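Long-range contacts in alginate lyase (Paenibacillus sp. FPU-7, PDB 6KFN), which probably cleaves alginate, a polysaccharide of uronic acids, by beta-elimination: residues Y136-I141 / P177-E182; A143-G148 / G207-D212; K88-L93 / I111-D116; V173-G178 / S198-T203. All blocks are in the same frame, centred on the assembly; numbering follows the deposited sequence. Where two conformers were deposited one is given.

Contact 1: residues Y136-I141 / P177-E182. With NA (sodium ion), chain B.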
loop_
_atom_site.group_PDB
_atom_site.type_symbol
_atom_site.label_atom_id
_atom_site.label_comp_id
_atom_site.label_asym_id
_atom_site.label_seq_id
_atom_site.Cartn_x
_atom_site.Cartn_y
_atom_site.Cartn_z
ATOM N N TYR A 136 -5.011 6.964 -4.607
ATOM C CA TYR A 136 -5.978 7.959 -4.164
ATOM C C TYR A 136 -7.376 7.414 -4.405
ATOM O O TYR A 136 -7.567 6.437 -5.127
ATOM C CB TYR A 136 -5.712 9.331 -4.848
ATOM C CG TYR A 136 -5.829 9.355 -6.349
ATOM C CD1 TYR A 136 -4.765 8.969 -7.160
ATOM C CD2 TYR A 136 -6.973 9.833 -6.966
ATOM C CE1 TYR A 136 -4.856 9.036 -8.544
ATOM C CE2 TYR A 136 -7.074 9.903 -8.338
ATOM C CZ TYR A 136 -6.022 9.517 -9.138
ATOM O OH TYR A 136 -6.144 9.608 -10.498
ATOM N N ASN A 137 -8.382 8.045 -3.785
ATOM C CA ASN A 137 -9.785 7.681 -4.023
ATOM C C ASN A 137 -10.032 6.186 -3.786
ATOM O O ASN A 137 -10.405 5.431 -4.688
ATOM C CB ASN A 137 -10.248 8.089 -5.426
ATOM C CG ASN A 137 -10.359 9.545 -5.574
ATOM O OD1 ASN A 137 -10.116 10.313 -4.668
ATOM N ND2 ASN A 137 -10.664 9.963 -6.813
ATOM N N THR A 138 -9.856 5.791 -2.523
ATOM C CA THR A 138 -10.133 4.426 -2.055
ATOM C C THR A 138 -11.268 4.459 -1.052
ATOM O O THR A 138 -11.642 5.518 -0.544
ATOM C CB THR A 138 -8.890 3.800 -1.418
ATOM O OG1 THR A 138 -8.489 4.615 -0.321
ATOM C CG2 THR A 138 -7.718 3.707 -2.388
ATOM N N GLY A 139 -11.828 3.296 -0.726
ATOM C CA GLY A 139 -12.944 3.254 0.185
ATOM C C GLY A 139 -14.232 3.795 -0.373
ATOM O O GLY A 139 -15.114 4.207 0.409
ATOM N N LEU A 140 -14.421 3.724 -1.697
ATOM C CA LEU A 140 -15.655 4.201 -2.322
ATOM C C LEU A 140 -16.861 3.341 -1.970
ATOM O O LEU A 140 -18.001 3.827 -2.064
ATOM C CB LEU A 140 -15.489 4.314 -3.828
ATOM C CG LEU A 140 -14.407 5.279 -4.323
ATOM C CD1 LEU A 140 -14.588 5.375 -5.825
ATOM C CD2 LEU A 140 -14.491 6.622 -3.626
ATOM N N ILE A 141 -16.650 2.092 -1.593
ATOM C CA ILE A 141 -17.715 1.175 -1.218
ATOM C C ILE A 141 -17.784 1.008 0.287
ATOM O O ILE A 141 -18.856 1.059 0.879
ATOM C CB ILE A 141 -17.535 -0.172 -1.955
ATOM C CG1 ILE A 141 -17.745 0.017 -3.474
ATOM C CG2 ILE A 141 -18.477 -1.254 -1.327
ATOM C CD1 ILE A 141 -19.140 0.225 -3.876
ATOM N N PRO A 177 -5.265 12.423 -2.157
ATOM C CA PRO A 177 -6.415 12.569 -1.265
ATOM C C PRO A 177 -7.443 11.456 -1.546
ATOM O O PRO A 177 -7.265 10.593 -2.393
ATOM C CB PRO A 177 -6.935 13.949 -1.616
ATOM C CG PRO A 177 -6.727 14.018 -3.123
ATOM C CD PRO A 177 -5.380 13.323 -3.333
ATOM N N GLY A 178 -8.558 11.510 -0.803
ATOM C CA GLY A 178 -9.643 10.582 -1.055
ATOM C C GLY A 178 -9.403 9.161 -0.619
ATOM O O GLY A 178 -10.171 8.281 -0.994
ATOM N N VAL A 179 -8.345 8.926 0.165
ATOM C CA VAL A 179 -8.131 7.633 0.798
ATOM C C VAL A 179 -8.888 7.664 2.113
ATOM O O VAL A 179 -8.642 8.480 3.004
ATOM C CB VAL A 179 -6.624 7.364 0.945
ATOM C CG1 VAL A 179 -6.375 6.168 1.851
ATOM C CG2 VAL A 179 -6.029 7.160 -0.433
ATOM N N ALA A 180 -9.908 6.790 2.217
ATOM C CA ALA A 180 -10.899 6.913 3.261
ATOM C C ALA A 180 -10.427 6.378 4.612
ATOM O O ALA A 180 -10.918 6.846 5.656
ATOM C CB ALA A 180 -12.185 6.171 2.880
ATOM N N ALA A 181 -9.563 5.375 4.639
ATOM C CA ALA A 181 -9.025 4.847 5.875
ATOM C C ALA A 181 -7.567 5.283 6.004
ATOM O O ALA A 181 -7.176 6.292 5.432
ATOM C CB ALA A 181 -9.271 3.333 5.986
ATOM N N GLU A 182 -6.769 4.557 6.807
ATOM C CA GLU A 182 -5.374 4.962 6.898
ATOM C C GLU A 182 -4.734 4.937 5.521
ATOM O O GLU A 182 -5.016 4.081 4.688
ATOM C CB GLU A 182 -4.542 4.046 7.808
ATOM C CG GLU A 182 -4.980 3.988 9.254
ATOM C CD GLU A 182 -6.025 2.945 9.562
ATOM O OE1 GLU A 182 -6.566 2.288 8.674
ATOM O OE2 GLU A 182 -6.262 2.809 10.825
HETATM NA NA NA B . -7.733 0.093 8.861
HETATM O O HOH W 1 -7.653 0.709 11.150
HETATM O O HOH W 2 -8.727 -2.073 9.342
HETATM O O HOH W 3 -9.878 1.161 8.956
#
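Two residues with positive phi, Asn137 and Gly178, lie directly over one another, so that both segments round the same corner in step without forming a regular strand pair. On the near side of the corner, Asn137 N gives a fairly straight bond to Pro177 O (3.1 Å, 158° at the hydrogen), in the plane of that carbonyl. One residue on, the fit is less regular. Thr138 N reaches Gly178 O at 2.9 Å, but from 38° above the carbonyl plane, while the CA-H of Asn137 approaches the same oxygen (CA to O 3.1 Å); one hydrogen bond and a weaker CA-H...O contact thus converge on Gly178 O. Tyr136 lays its CB against Pro177 O at 3.2 Å and sends its ring away, where the hydroxyl bonds Glu110 and the ring meets that of Tyr112 almost parallel. Thr138 and Val179 run side by side. OG1 of Thr138 sits in the crowded position between N and carbonyl carbon (chi1 59°), which places it 3.2 Å from Val179 CA and 3.4 Å from Val179 CG1, with Gly146 O as its hydrogen-bond partner. Beyond them Ala180 CB fits against Thr138 O at 3.5 Å. Segment 177-182 then diverges, and Glu182, bent at chi2, binds sodium through OE1 (2.5 Å), with Glu147 and Asp185 completing the protein ligands. The arrangement is that of stacked turns in a right-handed beta-helix, one coil's corner repeated on the next, here leading into a metal site.

Contact 2: residues A143-G148 / G207-D212. With NA (sodium ion), chain C; NA (sodium ion), chain B.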
loop_
_atom_site.group_PDB
_atom_site.type_symbol
_atom_site.label_atom_id
_atom_site.label_comp_id
_atom_site.label_asym_id
_atom_site.label_seq_id
_atom_site.Cartn_x
_atom_site.Cartn_y
_atom_site.Cartn_z
ATOM N N ALA A 143 -15.791 2.748 3.488
ATOM C CA ALA A 143 -14.780 3.684 3.946
ATOM C C ALA A 143 -13.833 3.032 4.942
ATOM O O ALA A 143 -12.629 3.280 4.914
ATOM C CB ALA A 143 -15.441 4.903 4.591
ATOM N N GLY A 144 -14.382 2.222 5.838
ATOM C CA GLY A 144 -13.568 1.601 6.867
ATOM C C GLY A 144 -12.655 0.498 6.378
ATOM O O GLY A 144 -11.799 0.049 7.155
ATOM N N PHE A 145 -12.830 0.078 5.137
ATOM C CA PHE A 145 -11.933 -0.846 4.425
ATOM C C PHE A 145 -11.166 -0.119 3.324
ATOM O O PHE A 145 -10.689 -0.726 2.372
ATOM C CB PHE A 145 -12.743 -2.004 3.807
ATOM C CG PHE A 145 -13.519 -2.866 4.770
ATOM C CD1 PHE A 145 -13.200 -2.984 6.123
ATOM C CD2 PHE A 145 -14.569 -3.618 4.292
ATOM C CE1 PHE A 145 -13.898 -3.807 6.971
ATOM C CE2 PHE A 145 -15.299 -4.427 5.158
ATOM C CZ PHE A 145 -14.944 -4.519 6.503
ATOM N N GLY A 146 -11.046 1.217 3.441
ATOM C CA GLY A 146 -10.514 2.044 2.383
ATOM C C GLY A 146 -9.065 2.450 2.552
ATOM O O GLY A 146 -8.706 3.592 2.230
ATOM N N GLU A 147 -8.230 1.547 3.042
ATOM C CA GLU A 147 -6.826 1.880 3.242
ATOM C C GLU A 147 -6.140 2.111 1.902
ATOM O O GLU A 147 -6.489 1.522 0.885
ATOM C CB GLU A 147 -6.093 0.762 3.988
ATOM C CG GLU A 147 -6.613 0.507 5.394
ATOM C CD GLU A 147 -7.848 -0.354 5.526
ATOM O OE1 GLU A 147 -8.389 -0.848 4.529
ATOM O OE2 GLU A 147 -8.301 -0.545 6.682
ATOM N N GLY A 148 -5.113 2.957 1.918
ATOM C CA GLY A 148 -4.277 3.081 0.741
ATOM C C GLY A 148 -3.484 1.808 0.474
ATOM O O GLY A 148 -3.579 1.195 -0.592
ATOM N N GLY A 207 -12.153 8.720 9.350
ATOM C CA GLY A 207 -12.396 8.295 10.705
ATOM C C GLY A 207 -13.155 6.978 10.837
ATOM O O GLY A 207 -13.321 6.505 11.962
ATOM N N ALA A 208 -13.624 6.395 9.743
ATOM C CA ALA A 208 -14.414 5.170 9.833
ATOM C C ALA A 208 -13.556 4.043 10.354
ATOM O O ALA A 208 -12.391 3.902 10.011
ATOM C CB ALA A 208 -14.909 4.783 8.449
ATOM N N ASN A 209 -14.154 3.175 11.169
ATOM C CA ASN A 209 -13.441 1.931 11.544
ATOM C C ASN A 209 -12.053 2.244 12.088
ATOM O O ASN A 209 -11.051 1.617 11.714
ATOM C CB ASN A 209 -13.361 0.907 10.407
ATOM C CG ASN A 209 -12.925 -0.456 10.857
ATOM O OD1 ASN A 209 -13.148 -0.871 12.002
ATOM N ND2 ASN A 209 -12.330 -1.212 9.936
ATOM N N TYR A 210 -12.041 3.267 12.981
ATOM C CA TYR A 210 -10.854 3.704 13.744
ATOM C C TYR A 210 -9.757 4.344 12.915
ATOM O O TYR A 210 -8.664 4.559 13.432
ATOM C CB TYR A 210 -10.279 2.584 14.628
ATOM C CG TYR A 210 -11.273 1.835 15.451
ATOM C CD1 TYR A 210 -11.719 2.365 16.648
ATOM C CD2 TYR A 210 -11.770 0.589 15.046
ATOM C CE1 TYR A 210 -12.637 1.681 17.447
ATOM C CE2 TYR A 210 -12.680 -0.105 15.839
ATOM C CZ TYR A 210 -13.101 0.456 17.023
ATOM O OH TYR A 210 -14.003 -0.230 17.798
ATOM N N ALA A 211 -10.033 4.644 11.681
ATOM C CA ALA A 211 -9.010 5.090 10.749
ATOM C C ALA A 211 -8.881 6.607 10.840
ATOM O O ALA A 211 -9.614 7.373 10.197
ATOM C CB ALA A 211 -9.343 4.655 9.328
ATOM N N ASP A 212 -7.954 7.036 11.685
ATOM C CA ASP A 212 -7.883 8.432 12.124
ATOM C C ASP A 212 -6.432 8.907 12.220
ATOM O O ASP A 212 -6.128 9.870 12.928
ATOM C CB ASP A 212 -8.663 8.648 13.413
ATOM C CG ASP A 212 -8.151 7.858 14.598
ATOM O OD1 ASP A 212 -7.115 7.191 14.521
ATOM O OD2 ASP A 212 -8.872 7.890 15.632
HETATM NA NA NA C . -6.693 4.823 14.663
HETATM NA NA NA B . -7.733 0.093 8.861
HETATM O O HOH W 3 -9.878 1.161 8.956
HETATM O O HOH W 4 -5.765 5.080 12.500
HETATM O O HOH W 2 -8.727 -2.073 9.342
HETATM O O HOH W 1 -7.653 0.709 11.150
HETATM O O HOH W 5 -6.464 2.464 14.581
HETATM O O HOH W 6 -7.629 4.597 16.819
#
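Gly144 O is held by two donors, the side-chain amide of Asn209 and a water that is also a ligand of sodium. The amide bond is almost perfectly straight: Asn209 ND2 lies 3.1 Å from Gly144 O, with 176° at the hydrogen, and the oxygen falls in the plane of the amide. Seen from the acceptor the donor is less regular, standing 43° above the carbonyl plane. Asn209 reaches it with CG anti to its own backbone N (chi1 -167°), which carries the amide across Gly144. Along the way Asn209 CB rests 3.6 Å from Gly144 CA. Next to it the methyl of Ala208 meets that of Ala143 (CB to CB 3.9 Å) and also touches Gly144 N, a small apolar contact beside the polar bridge. The water donates to Gly144 O (2.9 Å) and to Asn209 O (3.0 Å), so both of its hydrogens are spent and its oxygen turns to the sodium 2.4 Å away. That ion is bound as well by Glu147 OE2 at 2.3 Å, two further waters, Glu182 and Asp185. A second sodium on the segment 207-212 takes Tyr210 O (2.3 Å), Asp212 OD1 and three waters, with Gln242 as its remaining ligand. The sodium held by Glu147 would be expected to polarise the shared water and strengthen its two donations, tying both loops to the metal through second-shell bonds. Its three carboxylates would be expected to make the site electronegative, the ion offsetting only part of the charge if all three are ionised.

Contact 3: residues K88-L93 / I111-D116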
loop_
_atom_site.group_PDB
_atom_site.type_symbol
_atom_site.label_atom_id
_atom_site.label_comp_id
_atom_site.label_asym_id
_atom_site.label_seq_id
_atom_site.Cartn_x
_atom_site.Cartn_y
_atom_site.Cartn_z
ATOM N N LYS A 88 -1.981 2.226 -14.761
ATOM C CA LYS A 88 -3.099 2.665 -13.933
ATOM C C LYS A 88 -3.950 1.455 -13.564
ATOM O O LYS A 88 -4.116 0.530 -14.382
ATOM C CB LYS A 88 -3.938 3.691 -14.701
ATOM C CG LYS A 88 -3.218 4.976 -15.010
ATOM C CD LYS A 88 -4.015 5.948 -15.883
ATOM C CE LYS A 88 -3.381 7.277 -16.019
ATOM N NZ LYS A 88 -4.251 8.144 -16.875
ATOM N N MET A 89 -4.503 1.464 -12.356
ATOM C CA MET A 89 -5.395 0.418 -11.881
ATOM C C MET A 89 -6.614 1.087 -11.250
ATOM O O MET A 89 -6.460 1.959 -10.392
ATOM C CB MET A 89 -4.749 -0.508 -10.825
ATOM C CG MET A 89 -3.701 -1.503 -11.313
ATOM S SD MET A 89 -2.088 -0.782 -11.505
ATOM C CE MET A 89 -1.157 -2.288 -11.982
ATOM N N THR A 90 -7.802 0.670 -11.654
ATOM C CA THR A 90 -9.013 1.310 -11.201
ATOM C C THR A 90 -10.192 0.369 -11.244
ATOM O O THR A 90 -10.131 -0.723 -11.804
ATOM C CB THR A 90 -9.258 2.564 -12.065
ATOM O OG1 THR A 90 -10.256 3.394 -11.468
ATOM C CG2 THR A 90 -9.714 2.256 -13.480
ATOM N N GLY A 91 -11.314 0.848 -10.688
ATOM C CA GLY A 91 -12.582 0.251 -11.048
ATOM C C GLY A 91 -12.858 -1.134 -10.494
ATOM O O GLY A 91 -13.518 -1.958 -11.155
ATOM N N ALA A 92 -12.392 -1.411 -9.302
ATOM C CA ALA A 92 -12.544 -2.705 -8.661
ATOM C C ALA A 92 -12.619 -2.504 -7.166
ATOM O O ALA A 92 -12.295 -1.448 -6.634
ATOM C CB ALA A 92 -11.396 -3.635 -9.015
ATOM N N LEU A 93 -12.968 -3.578 -6.463
ATOM C CA LEU A 93 -13.049 -3.553 -5.005
ATOM C C LEU A 93 -11.696 -3.396 -4.343
ATOM O O LEU A 93 -11.569 -2.777 -3.294
ATOM C CB LEU A 93 -13.764 -4.809 -4.499
ATOM C CG LEU A 93 -14.101 -4.838 -3.016
ATOM C CD1 LEU A 93 -15.149 -3.827 -2.650
ATOM C CD2 LEU A 93 -14.597 -6.235 -2.609
ATOM N N ILE A 111 -3.216 4.248 -8.811
ATOM C CA ILE A 111 -4.241 3.318 -8.356
ATOM C C ILE A 111 -5.344 4.160 -7.718
ATOM O O ILE A 111 -5.064 4.907 -6.773
ATOM C CB ILE A 111 -3.668 2.309 -7.354
ATOM C CG1 ILE A 111 -2.502 1.550 -7.992
ATOM C CG2 ILE A 111 -4.759 1.391 -6.833
ATOM C CD1 ILE A 111 -1.750 0.672 -7.039
ATOM N N TYR A 112 -6.566 4.069 -8.247
ATOM C CA TYR A 112 -7.586 5.027 -7.839
ATOM C C TYR A 112 -8.970 4.507 -8.154
ATOM O O TYR A 112 -9.177 3.659 -9.027
ATOM C CB TYR A 112 -7.368 6.390 -8.570
ATOM C CG TYR A 112 -7.414 6.257 -10.085
ATOM C CD1 TYR A 112 -6.285 5.838 -10.786
ATOM C CD2 TYR A 112 -8.573 6.456 -10.818
ATOM C CE1 TYR A 112 -6.281 5.634 -12.128
ATOM C CE2 TYR A 112 -8.578 6.238 -12.237
ATOM C CZ TYR A 112 -7.404 5.815 -12.854
ATOM O OH TYR A 112 -7.286 5.567 -14.223
ATOM N N ASP A 113 -9.943 5.091 -7.448
ATOM C CA ASP A 113 -11.361 4.764 -7.598
ATOM C C ASP A 113 -11.595 3.274 -7.321
ATOM O O ASP A 113 -12.046 2.483 -8.146
ATOM C CB ASP A 113 -11.958 5.219 -8.922
ATOM C CG ASP A 113 -11.988 6.725 -9.078
ATOM O OD1 ASP A 113 -11.948 7.463 -8.088
ATOM O OD2 ASP A 113 -12.055 7.149 -10.269
ATOM N N ILE A 114 -11.274 2.917 -6.070
ATOM C CA ILE A 114 -11.263 1.557 -5.556
ATOM C C ILE A 114 -12.317 1.449 -4.453
ATOM O O ILE A 114 -12.444 2.341 -3.605
ATOM C CB ILE A 114 -9.852 1.216 -5.001
ATOM C CG1 ILE A 114 -8.770 1.375 -6.077
ATOM C CG2 ILE A 114 -9.824 -0.161 -4.405
ATOM C CD1 ILE A 114 -8.953 0.525 -7.314
ATOM N N GLY A 115 -13.067 0.348 -4.450
ATOM C CA GLY A 115 -14.136 0.196 -3.467
ATOM C C GLY A 115 -13.648 0.094 -2.022
ATOM O O GLY A 115 -14.211 0.735 -1.122
ATOM N N ASP A 116 -12.637 -0.747 -1.787
ATOM C CA ASP A 116 -12.003 -0.951 -0.496
ATOM C C ASP A 116 -10.559 -0.453 -0.608
ATOM O O ASP A 116 -10.358 0.734 -0.883
ATOM C CB ASP A 116 -12.131 -2.420 -0.051
ATOM C CG ASP A 116 -13.556 -2.852 0.280
ATOM O OD1 ASP A 116 -14.503 -2.055 0.332
ATOM O OD2 ASP A 116 -13.677 -4.094 0.532
HETATM O O HOH W 7 -12.028 5.235 -12.421
#
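The tight part of this pairing faces the interior of the coil, where Met89, Ala92, Ile111 and Ile114 are buried. Met89 CB meets Ile111 CG1 at 4.2 Å, and Ile114 pushes CG2 to within 3.3 Å of Leu93 O while its CD1 comes near Thr90 CA. Backbone bonds hold the two segments together: Tyr112 N approaches Met89 O nearly along the carbonyl axis (3.0 Å, 171° at the oxygen), and Gly115 N and Asp116 N each meet a lone pair of their acceptors, Ala92 O and Leu93 O. The outer face is more polar and partly hydrated. There Thr90 holds OG1 anti to its backbone N (chi1 -167°), donating to Tyr112 O at 2.7 Å. Tyr112, its CG in the crowded position between N and carbonyl carbon, brings one ring face against Thr90 CB, 4.0 Å from the centroid and 21° off the normal, a CH-pi contact. Looseness enters at a water that donates both to Thr90 OG1 (2.7 Å) and to Asp113 OD2 (2.9 Å), and at the extended Lys88, which crosses obliquely at the ring's edge; Asp113 OD1 is bonded by Asn137. At the far end Leu93 CD1 lies 3.5 Å from Asp116 CG, the carboxylate pairing with Lys94. Both segments bend together at Gly91 and Asp113, where Gly91 N bonds Asp113 O, so the pairing carries on round the corner, as in successive coils of a right-handed beta-helix.

Contact 4: residues V173-G178 / S198-T203; sequences VRIGPG and SVFNGT
The two segments run parallel, their directions 8° apart, with Arg174 beside Val199 and Ile175 beside Phe200. Bonds zigzag between them: Val199 N to Val173 O at 2.9 Å, Ile175 N to Val199 O at 2.9 Å, and Asn201 N to Ile175 O at 2.8 Å, the last two nearly along the carbonyl axes. The Gly176-Pro177 peptide is cis, and beyond it Gly178 N reaches Thr203 O (3.0 Å) from above its carbonyl plane. At the other end a side chain extends the ladder, Ser198 OG accepting from Val173 N at 3.1 Å while it is also bonded to Glu196 O. Inside, Ile175 points CD1 at the edge of the Phe200 ring, 4.2 Å from CE1. Outside, Arg174 runs alongside Val199 and bends at chi3 (-79°), so one guanidinium face lies over Val199 CB and NH1 is 3.8 Å from Val199 CG1. Asn201, its CG anti to N (chi1 179°), crosses the ring of Pro177 with ND2, while its OD1 accepts from Thr203 N two residues on, an Asx turn. Parallel, in-register strands of successive coils, with Ile175 and Phe200 stacked inward, are the pattern of a right-handed beta-helix.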
loop_
_atom_site.group_PDB
_atom_site.type_symbol
_atom_site.label_atom_id
_atom_site.label_comp_id
_atom_site.label_asym_id
_atom_site.label_seq_id
_atom_site.Cartn_x
_atom_site.Cartn_y
_atom_site.Cartn_z
ATOM N N VAL A 173 6.067 7.022 -2.421
ATOM C CA VAL A 173 4.665 6.928 -2.813
ATOM C C VAL A 173 3.910 8.150 -2.324
ATOM O O VAL A 173 4.159 8.651 -1.241
ATOM C CB VAL A 173 4.051 5.591 -2.293
ATOM C CG1 VAL A 173 2.569 5.373 -2.620
ATOM C CG2 VAL A 173 4.846 4.401 -2.871
ATOM N N ARG A 174 2.946 8.580 -3.105
ATOM C CA ARG A 174 1.992 9.602 -2.706
ATOM C C ARG A 174 0.673 8.910 -2.428
ATOM O O ARG A 174 0.193 8.147 -3.256
ATOM C CB ARG A 174 1.791 10.605 -3.835
ATOM C CG ARG A 174 1.018 11.843 -3.422
ATOM C CD ARG A 174 0.946 12.790 -4.630
ATOM N NE ARG A 174 2.202 13.503 -4.752
ATOM C CZ ARG A 174 2.539 14.573 -4.032
ATOM N NH1 ARG A 174 1.693 15.111 -3.161
ATOM N NH2 ARG A 174 3.739 15.112 -4.172
ATOM N N ILE A 175 0.112 9.155 -1.257
ATOM C CA ILE A 175 -1.132 8.535 -0.852
ATOM C C ILE A 175 -2.107 9.651 -0.494
ATOM O O ILE A 175 -1.744 10.577 0.234
ATOM C CB ILE A 175 -0.975 7.511 0.283
ATOM C CG1 ILE A 175 0.165 6.552 -0.048
ATOM C CG2 ILE A 175 -2.279 6.780 0.524
ATOM C CD1 ILE A 175 0.515 5.584 1.066
ATOM N N GLY A 176 -3.332 9.549 -1.009
ATOM C CA GLY A 176 -4.325 10.592 -0.870
ATOM C C GLY A 176 -4.304 11.520 -2.061
ATOM O O GLY A 176 -3.403 11.446 -2.905
ATOM N N PRO A 177 -5.265 12.423 -2.157
ATOM C CA PRO A 177 -6.415 12.569 -1.265
ATOM C C PRO A 177 -7.443 11.456 -1.546
ATOM O O PRO A 177 -7.265 10.593 -2.393
ATOM C CB PRO A 177 -6.935 13.949 -1.616
ATOM C CG PRO A 177 -6.727 14.018 -3.123
ATOM C CD PRO A 177 -5.380 13.323 -3.333
ATOM N N GLY A 178 -8.558 11.510 -0.803
ATOM C CA GLY A 178 -9.643 10.582 -1.055
ATOM C C GLY A 178 -9.403 9.161 -0.619
ATOM O O GLY A 178 -10.171 8.281 -0.994
ATOM N N SER A 198 7.831 9.182 1.414
ATOM C CA SER A 198 6.477 9.215 0.902
ATOM C C SER A 198 5.758 10.490 1.373
ATOM O O SER A 198 6.231 11.199 2.255
ATOM C CB SER A 198 5.741 7.935 1.293
ATOM O OG SER A 198 6.337 6.810 0.622
ATOM N N VAL A 199 4.615 10.763 0.734
ATOM C CA VAL A 199 3.852 11.974 0.990
ATOM C C VAL A 199 2.401 11.581 1.206
ATOM O O VAL A 199 1.804 10.902 0.362
ATOM C CB VAL A 199 3.971 13.000 -0.147
ATOM C CG1 VAL A 199 3.147 14.260 0.194
ATOM C CG2 VAL A 199 5.423 13.355 -0.391
ATOM N N PHE A 200 1.836 12.032 2.324
ATOM C CA PHE A 200 0.479 11.695 2.739
ATOM C C PHE A 200 -0.393 12.944 2.658
ATOM O O PHE A 200 -0.197 13.897 3.409
ATOM C CB PHE A 200 0.484 11.154 4.165
ATOM C CG PHE A 200 1.520 10.082 4.397
ATOM C CD1 PHE A 200 1.673 9.015 3.505
ATOM C CD2 PHE A 200 2.392 10.164 5.471
ATOM C CE1 PHE A 200 2.685 8.075 3.697
ATOM C CE2 PHE A 200 3.380 9.210 5.678
ATOM C CZ PHE A 200 3.540 8.169 4.788
ATOM N N ASN A 201 -1.372 12.926 1.750
ATOM C CA ASN A 201 -2.375 13.989 1.644
ATOM C C ASN A 201 -3.597 13.502 2.402
ATOM O O ASN A 201 -4.365 12.668 1.920
ATOM C CB ASN A 201 -2.696 14.278 0.183
ATOM C CG ASN A 201 -3.754 15.355 0.032
ATOM O OD1 ASN A 201 -4.475 15.658 0.994
ATOM N ND2 ASN A 201 -3.865 15.897 -1.148
ATOM N N GLY A 202 -3.746 13.982 3.633
ATOM C CA GLY A 202 -4.777 13.501 4.532
ATOM C C GLY A 202 -6.201 13.888 4.203
ATOM O O GLY A 202 -7.123 13.370 4.844
ATOM N N THR A 203 -6.403 14.786 3.239
ATOM C CA THR A 203 -7.769 15.114 2.847
ATOM C C THR A 203 -8.490 13.829 2.443
ATOM O O THR A 203 -7.957 13.051 1.650
ATOM C CB THR A 203 -7.735 16.140 1.712
ATOM O OG1 THR A 203 -7.042 17.301 2.173
ATOM C CG2 THR A 203 -9.134 16.479 1.223
#

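How the contacts relate
All four contacts join coils of one right-handed beta-helix, yet their chemistry changes with place. Contacts 1, 3 and 4 are partly buried. Contacts 3 and 4 are ladders on the same flank, apolar inside and mixed outside; they do not touch. Contact 1 continues contact 4 through the shared Pro177 and Gly178, and leans on contact 3 through Gly139 N and Ile141 N, bonded to Asp116 O and Gly115 O. Its bonds are fewer and more irregular. Contact 2 is the surface member, with one direct hydrogen bond beside small apolar contacts, and a water bridge to a sodium. It meets contact 1 at that ion and three waters, and through Thr138 OG1 with Gly146 O and Gly148 N with Glu182 O.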